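PDB 3VK9: glutathione S-transferase delta from Bombyx mori, which probably catalyses the conjugation of glutathione to electrophilic compounds, working as a homodimeric delta-class transferase. Local coordinates for residues A[1-6]-A[55-60]; A[138-143]-A[179-184]. All coordinates share one frame; numbering follows the deposited sequence.

Contact 1. Residues A[1-6]-A[55-60]; sequences MTIDLY and PTLVDD
The sheet of the thioredoxin-like N-terminal domain pairs D4, L5 and Y6 antiparallel to T56, L57 and V58. D4 and V58 form a hydrogen-bonded pair, with D4 N to V58 O at 3.0 Å and V58 N to D4 O at 2.8 Å. Y6 and T56 form the next, with Y6 N to T56 O at 2.8 Å and T56 N to Y6 O at 2.9 Å. L5 and L57 make the non-hydrogen-bonded pair between them. Their side chains turn to the face covered by helices 12-24 and 67-78, where L5 CD1 rests 3.9 Å from P55 CB. On the other face Y6 CG is anti to the carbonyl carbon (chi1 -62°), which turns the ring toward segment 55-60. T56 O lies in plane at its edge, and V58 CG2 is 3.7 Å from Y6 CE1. Y6 OH bonds to K31. The D59 carboxylate lies beside I3, and its OD2 takes a hydrogen bond from Y73 and salt bridges from K77 and from K90 of the second subunit. An alanine at D59 would probably leave these three without their shared acceptor. P55 follows a cis peptide bond, and a cis-proline entering this strand is a hallmark of the thioredoxin fold in glutathione transferases.

Contact 2. Residues A[138-143]-A[179-184]; sequences LLDKFL and ANVKRW
L143 and W184 meet at the apolar centre. L143 CD1 lies 3.5 Å from W184 CB, and L143 CD2 comes within 3.8 Å of W184 CD1, so both methyls press on the root of the indole. Beside them L139 and V181 cross at about a right angle, with L139 CG 3.8 Å from V181 CG2. V149 and helix 156-167 enclose this group further, and W184 NE1 bonds to D158 there.

Outward from this centre lies D140. Its CG is anti to the backbone N (chi1 -168°), which carries the carboxylate over to the start of helix 179-191. D140 OD1 accepts a hydrogen bond from V181 N at 3.1 Å through its anti lone pair, and a weak, strongly bent one from N180 N. The negative charge thus faces first-turn N-H groups, and the helix dipole would probably favour it.

N180 returns the link. Its ND2 donates to D140 O at 3.0 Å in a fairly straight bond, with the acceptor close to the amide plane. The amide and the D140 carboxylate are nearly parallel. E144 is a second acceptor for ND2.

At the outer edge R183 bends at its third torsion (chi3 46°). This turns NH2 to L143 O, 2.7 Å away and close to the guanidinium plane. NH1 bonds to Q146 O, so R183 ties down backbone carbonyls just past the end of helix 126-142.

The two helix segments cross at 68° with their axes 8.0 Å apart. The end of one helix is thereby fastened to the first turn of another, by L139 and L143 packed on V181 and W184 inside and by polar groups outside, within the all-helical C-terminal domain of glutathione transferases.

Contact 1 is strand pairing in the N-terminal domain and contact 2 is helix packing in the C-terminal domain. They lie on opposite sides of the chain's centre. Their centres are 34 Å apart, and their nearest atoms stay about 18 Å apart. Contact 1 closes before contact 2 opens along the chain. Contact 1 includes P55, and the cis-proline loop of glutathione transferases typically borders the glutathione site. A glycerol, probably from the crystallisation liquor, lies about 4 Å from the Y6 side chain. Each contact also reaches the second subunit, contact 1 by charge and contact 2 by packing of L138 on Q51 of that subunit.

Contact 1. Residues A[1-6]-A[55-60]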
loop_
_atom_site.group_PDB
_atom_site.type_symbol
_atom_site.label_atom_id
_atom_site.label_comp_id
_atom_site.label_asym_id
_atom_site.label_seq_id
_atom_site.Cartn_x
_atom_site.Cartn_y
_atom_site.Cartn_z
ATOM N N MET A 1 -18.413 23.410 -1.147
ATOM C CA MET A 1 -19.511 22.453 -1.051
ATOM C C MET A 1 -19.168 21.150 -1.767
ATOM O O MET A 1 -19.283 20.058 -1.200
ATOM C CB MET A 1 -20.791 23.053 -1.638
ATOM C CG MET A 1 -21.178 24.395 -1.041
ATOM S SD MET A 1 -21.960 24.272 0.579
ATOM C CE MET A 1 -20.626 23.682 1.626
ATOM N N THR A 2 -18.733 21.274 -3.014
ATOM C CA THR A 2 -18.486 20.099 -3.834
ATOM C C THR A 2 -17.035 19.616 -3.801
ATOM O O THR A 2 -16.084 20.356 -3.511
ATOM C CB THR A 2 -18.967 20.296 -5.288
ATOM O OG1 THR A 2 -20.204 21.018 -5.285
ATOM C CG2 THR A 2 -19.181 18.949 -5.972
ATOM N N ILE A 3 -16.898 18.342 -4.116
ATOM C CA ILE A 3 -15.624 17.653 -4.041
ATOM C C ILE A 3 -15.209 17.198 -5.431
ATOM O O ILE A 3 -16.000 16.588 -6.159
ATOM C CB ILE A 3 -15.721 16.425 -3.127
ATOM C CG1 ILE A 3 -15.793 16.842 -1.663
ATOM C CG2 ILE A 3 -14.526 15.520 -3.322
ATOM C CD1 ILE A 3 -15.620 15.677 -0.722
ATOM N N ASP A 4 -13.968 17.504 -5.804
ATOM C CA ASP A 4 -13.459 17.182 -7.142
ATOM C C ASP A 4 -12.680 15.872 -7.179
ATOM O O ASP A 4 -11.932 15.571 -6.257
ATOM C CB ASP A 4 -12.558 18.313 -7.656
ATOM C CG ASP A 4 -13.284 19.645 -7.757
ATOM O OD1 ASP A 4 -12.596 20.691 -7.724
ATOM O OD2 ASP A 4 -14.536 19.644 -7.853
ATOM N N LEU A 5 -12.870 15.101 -8.244
ATOM C CA LEU A 5 -12.037 13.932 -8.509
ATOM C C LEU A 5 -11.399 14.050 -9.890
ATOM O O LEU A 5 -12.085 13.991 -10.904
ATOM C CB LEU A 5 -12.854 12.642 -8.432
ATOM C CG LEU A 5 -12.006 11.373 -8.568
ATOM C CD1 LEU A 5 -11.217 11.150 -7.290
ATOM C CD2 LEU A 5 -12.836 10.121 -8.901
ATOM N N TYR A 6 -10.086 14.237 -9.919
ATOM C CA TYR A 6 -9.315 14.139 -11.160
ATOM C C TYR A 6 -9.003 12.682 -11.472
ATOM O O TYR A 6 -8.453 11.984 -10.633
ATOM C CB TYR A 6 -8.023 14.934 -11.028
ATOM C CG TYR A 6 -8.283 16.399 -10.803
ATOM C CD1 TYR A 6 -8.534 16.889 -9.525
ATOM C CD2 TYR A 6 -8.306 17.291 -11.871
ATOM C CE1 TYR A 6 -8.783 18.238 -9.310
ATOM C CE2 TYR A 6 -8.566 18.644 -11.662
ATOM C CZ TYR A 6 -8.801 19.108 -10.380
ATOM O OH TYR A 6 -9.057 20.453 -10.163
ATOM N N PRO A 55 -5.943 8.677 -9.387
ATOM C CA PRO A 55 -6.845 9.819 -9.219
ATOM C C PRO A 55 -6.297 10.846 -8.240
ATOM O O PRO A 55 -5.436 10.520 -7.419
ATOM C CB PRO A 55 -8.080 9.171 -8.600
ATOM C CG PRO A 55 -7.505 8.089 -7.735
ATOM C CD PRO A 55 -6.342 7.539 -8.539
ATOM N N THR A 56 -6.806 12.072 -8.302
ATOM C CA THR A 56 -6.556 13.025 -7.229
ATOM C C THR A 56 -7.897 13.579 -6.749
ATOM O O THR A 56 -8.664 14.167 -7.526
ATOM C CB THR A 56 -5.624 14.193 -7.670
ATOM O OG1 THR A 56 -4.426 13.669 -8.260
ATOM C CG2 THR A 56 -5.259 15.082 -6.492
ATOM N N LEU A 57 -8.169 13.379 -5.466
ATOM C CA LEU A 57 -9.390 13.849 -4.831
ATOM C C LEU A 57 -9.094 15.230 -4.223
ATOM O O LEU A 57 -8.119 15.375 -3.498
ATOM C CB LEU A 57 -9.767 12.847 -3.732
ATOM C CG LEU A 57 -11.099 12.934 -2.963
ATOM C CD1 LEU A 57 -11.085 13.964 -1.851
ATOM C CD2 LEU A 57 -12.252 13.145 -3.918
ATOM N N VAL A 58 -9.899 16.243 -4.529
ATOM C CA VAL A 58 -9.677 17.566 -3.932
ATOM C C VAL A 58 -10.910 18.026 -3.177
ATOM O O VAL A 58 -11.972 18.273 -3.761
ATOM C CB VAL A 58 -9.268 18.632 -4.964
ATOM C CG1 VAL A 58 -9.005 19.972 -4.273
ATOM C CG2 VAL A 58 -8.036 18.173 -5.720
ATOM N N ASP A 59 -10.751 18.139 -1.862
ATOM C CA ASP A 59 -11.862 18.404 -0.968
ATOM C C ASP A 59 -11.526 19.667 -0.175
ATOM O O ASP A 59 -10.968 19.597 0.918
ATOM C CB ASP A 59 -12.075 17.202 -0.047
ATOM C CG ASP A 59 -13.307 17.339 0.816
ATOM O OD1 ASP A 59 -13.966 18.385 0.727
ATOM O OD2 ASP A 59 -13.611 16.410 1.595
ATOM N N ASP A 60 -11.868 20.817 -0.748
ATOM C CA ASP A 60 -11.419 22.106 -0.237
ATOM C C ASP A 60 -9.896 22.144 -0.110
ATOM O O ASP A 60 -9.175 22.036 -1.105
ATOM C CB ASP A 60 -12.086 22.421 1.102
ATOM C CG ASP A 60 -13.601 22.472 0.995
ATOM O OD1 ASP A 60 -14.116 22.462 -0.148
ATOM O OD2 ASP A 60 -14.275 22.529 2.047
#

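Contact 2. Residues A[138-143]-A[179-184]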
loop_
_atom_site.group_PDB
_atom_site.type_symbol
_atom_site.label_atom_id
_atom_site.label_comp_id
_atom_site.label_asym_id
_atom_site.label_seq_id
_atom_site.Cartn_x
_atom_site.Cartn_y
_atom_site.Cartn_z
ATOM N N LEU A 138 -2.814 -16.616 -3.819
ATOM C CA LEU A 138 -3.075 -16.019 -2.507
ATOM C C LEU A 138 -4.507 -15.481 -2.418
ATOM O O LEU A 138 -5.198 -15.686 -1.410
ATOM C CB LEU A 138 -2.068 -14.907 -2.211
ATOM C CG LEU A 138 -0.631 -15.386 -1.933
ATOM C CD1 LEU A 138 0.349 -14.201 -1.900
ATOM C CD2 LEU A 138 -0.562 -16.165 -0.623
ATOM N N LEU A 139 -4.964 -14.813 -3.476
ATOM C CA LEU A 139 -6.320 -14.261 -3.486
ATOM C C LEU A 139 -7.312 -15.416 -3.401
ATOM O O LEU A 139 -8.299 -15.369 -2.663
ATOM C CB LEU A 139 -6.572 -13.447 -4.765
ATOM C CG LEU A 139 -7.956 -12.812 -4.904
ATOM C CD1 LEU A 139 -8.352 -12.045 -3.642
ATOM C CD2 LEU A 139 -8.037 -11.886 -6.123
ATOM N N ASP A 140 -7.020 -16.461 -4.160
ATOM C CA ASP A 140 -7.911 -17.611 -4.219
ATOM C C ASP A 140 -7.999 -18.254 -2.822
ATOM O O ASP A 140 -9.063 -18.716 -2.412
ATOM C CB ASP A 140 -7.425 -18.591 -5.286
ATOM C CG ASP A 140 -8.463 -19.670 -5.613
ATOM O OD1 ASP A 140 -9.498 -19.339 -6.207
ATOM O OD2 ASP A 140 -8.223 -20.841 -5.296
ATOM N N LYS A 141 -6.895 -18.238 -2.075
ATOM C CA LYS A 141 -6.910 -18.765 -0.708
ATOM C C LYS A 141 -7.732 -17.873 0.218
ATOM O O LYS A 141 -8.576 -18.374 0.970
ATOM C CB LYS A 141 -5.494 -18.940 -0.153
ATOM C CG LYS A 141 -5.246 -20.287 0.543
ATOM C CD LYS A 141 -6.207 -20.515 1.700
ATOM C CE LYS A 141 -5.745 -21.643 2.623
ATOM N NZ LYS A 141 -6.032 -23.013 2.083
ATOM N N PHE A 142 -7.500 -16.558 0.155
ATOM C CA PHE A 142 -8.266 -15.587 0.941
ATOM C C PHE A 142 -9.770 -15.801 0.769
ATOM O O PHE A 142 -10.553 -15.536 1.676
ATOM C CB PHE A 142 -7.941 -14.146 0.520
ATOM C CG PHE A 142 -6.485 -13.780 0.642
ATOM C CD1 PHE A 142 -5.639 -14.486 1.490
ATOM C CD2 PHE A 142 -5.960 -12.742 -0.103
ATOM C CE1 PHE A 142 -4.295 -14.152 1.583
ATOM C CE2 PHE A 142 -4.621 -12.406 -0.008
ATOM C CZ PHE A 142 -3.789 -13.118 0.838
ATOM N N LEU A 143 -10.155 -16.282 -0.410
ATOM C CA LEU A 143 -11.552 -16.391 -0.799
ATOM C C LEU A 143 -12.126 -17.780 -0.503
ATOM O O LEU A 143 -13.317 -18.033 -0.718
ATOM C CB LEU A 143 -11.690 -16.047 -2.292
ATOM C CG LEU A 143 -11.545 -14.549 -2.563
ATOM C CD1 LEU A 143 -11.459 -14.250 -4.076
ATOM C CD2 LEU A 143 -12.702 -13.796 -1.899
ATOM N N ALA A 179 -10.799 -20.858 -9.117
ATOM C CA ALA A 179 -12.235 -21.039 -8.914
ATOM C C ALA A 179 -12.851 -20.054 -7.921
ATOM O O ALA A 179 -13.916 -19.473 -8.186
ATOM C CB ALA A 179 -12.546 -22.502 -8.511
ATOM N N ASN A 180 -12.196 -19.858 -6.778
ATOM C CA ASN A 180 -12.717 -18.890 -5.813
ATOM C C ASN A 180 -12.664 -17.459 -6.339
ATOM O O ASN A 180 -13.597 -16.671 -6.123
ATOM C CB ASN A 180 -11.976 -18.980 -4.487
ATOM C CG ASN A 180 -12.123 -20.329 -3.840
ATOM O OD1 ASN A 180 -13.156 -20.984 -3.991
ATOM N ND2 ASN A 180 -11.090 -20.762 -3.113
ATOM N N VAL A 181 -11.565 -17.113 -7.011
ATOM C CA VAL A 181 -11.446 -15.792 -7.621
ATOM C C VAL A 181 -12.590 -15.599 -8.632
ATOM O O VAL A 181 -13.268 -14.566 -8.632
ATOM C CB VAL A 181 -10.069 -15.573 -8.303
ATOM C CG1 VAL A 181 -10.042 -14.225 -9.021
ATOM C CG2 VAL A 181 -8.903 -15.657 -7.263
ATOM N N LYS A 182 -12.813 -16.609 -9.473
ATOM C CA LYS A 182 -13.870 -16.545 -10.490
ATOM C C LYS A 182 -15.233 -16.291 -9.833
ATOM O O LYS A 182 -15.982 -15.420 -10.273
ATOM C CB LYS A 182 -13.884 -17.835 -11.310
ATOM C CG LYS A 182 -14.933 -17.887 -12.443
ATOM C CD LYS A 182 -14.878 -19.233 -13.139
ATOM C CE LYS A 182 -15.977 -19.392 -14.176
ATOM N NZ LYS A 182 -15.637 -20.482 -15.136
ATOM N N ARG A 183 -15.540 -17.045 -8.771
ATOM C CA ARG A 183 -16.797 -16.902 -8.030
ATOM C C ARG A 183 -16.960 -15.483 -7.471
ATOM O O ARG A 183 -17.971 -14.813 -7.690
ATOM C CB ARG A 183 -16.866 -17.929 -6.891
ATOM C CG ARG A 183 -18.059 -17.732 -5.975
ATOM C CD ARG A 183 -18.142 -18.767 -4.839
ATOM N NE ARG A 183 -16.878 -19.010 -4.128
ATOM C CZ ARG A 183 -16.296 -18.166 -3.274
ATOM N NH1 ARG A 183 -16.827 -16.974 -3.028
ATOM N NH2 ARG A 183 -15.159 -18.506 -2.677
ATOM N N TRP A 184 -15.948 -15.036 -6.749
ATOM C CA TRP A 184 -15.917 -13.679 -6.190
ATOM C C TRP A 184 -16.068 -12.585 -7.264
ATOM O O TRP A 184 -16.871 -11.661 -7.118
ATOM C CB TRP A 184 -14.628 -13.508 -5.375
ATOM C CG TRP A 184 -14.256 -12.098 -5.064
ATOM C CD1 TRP A 184 -14.685 -11.348 -4.002
ATOM C CD2 TRP A 184 -13.373 -11.268 -5.815
ATOM N NE1 TRP A 184 -14.116 -10.097 -4.051
ATOM C CE2 TRP A 184 -13.303 -10.022 -5.153
ATOM C CE3 TRP A 184 -12.626 -11.454 -6.983
ATOM C CZ2 TRP A 184 -12.520 -8.960 -5.628
ATOM C CZ3 TRP A 184 -11.844 -10.411 -7.449
ATOM C CH2 TRP A 184 -11.800 -9.174 -6.775
#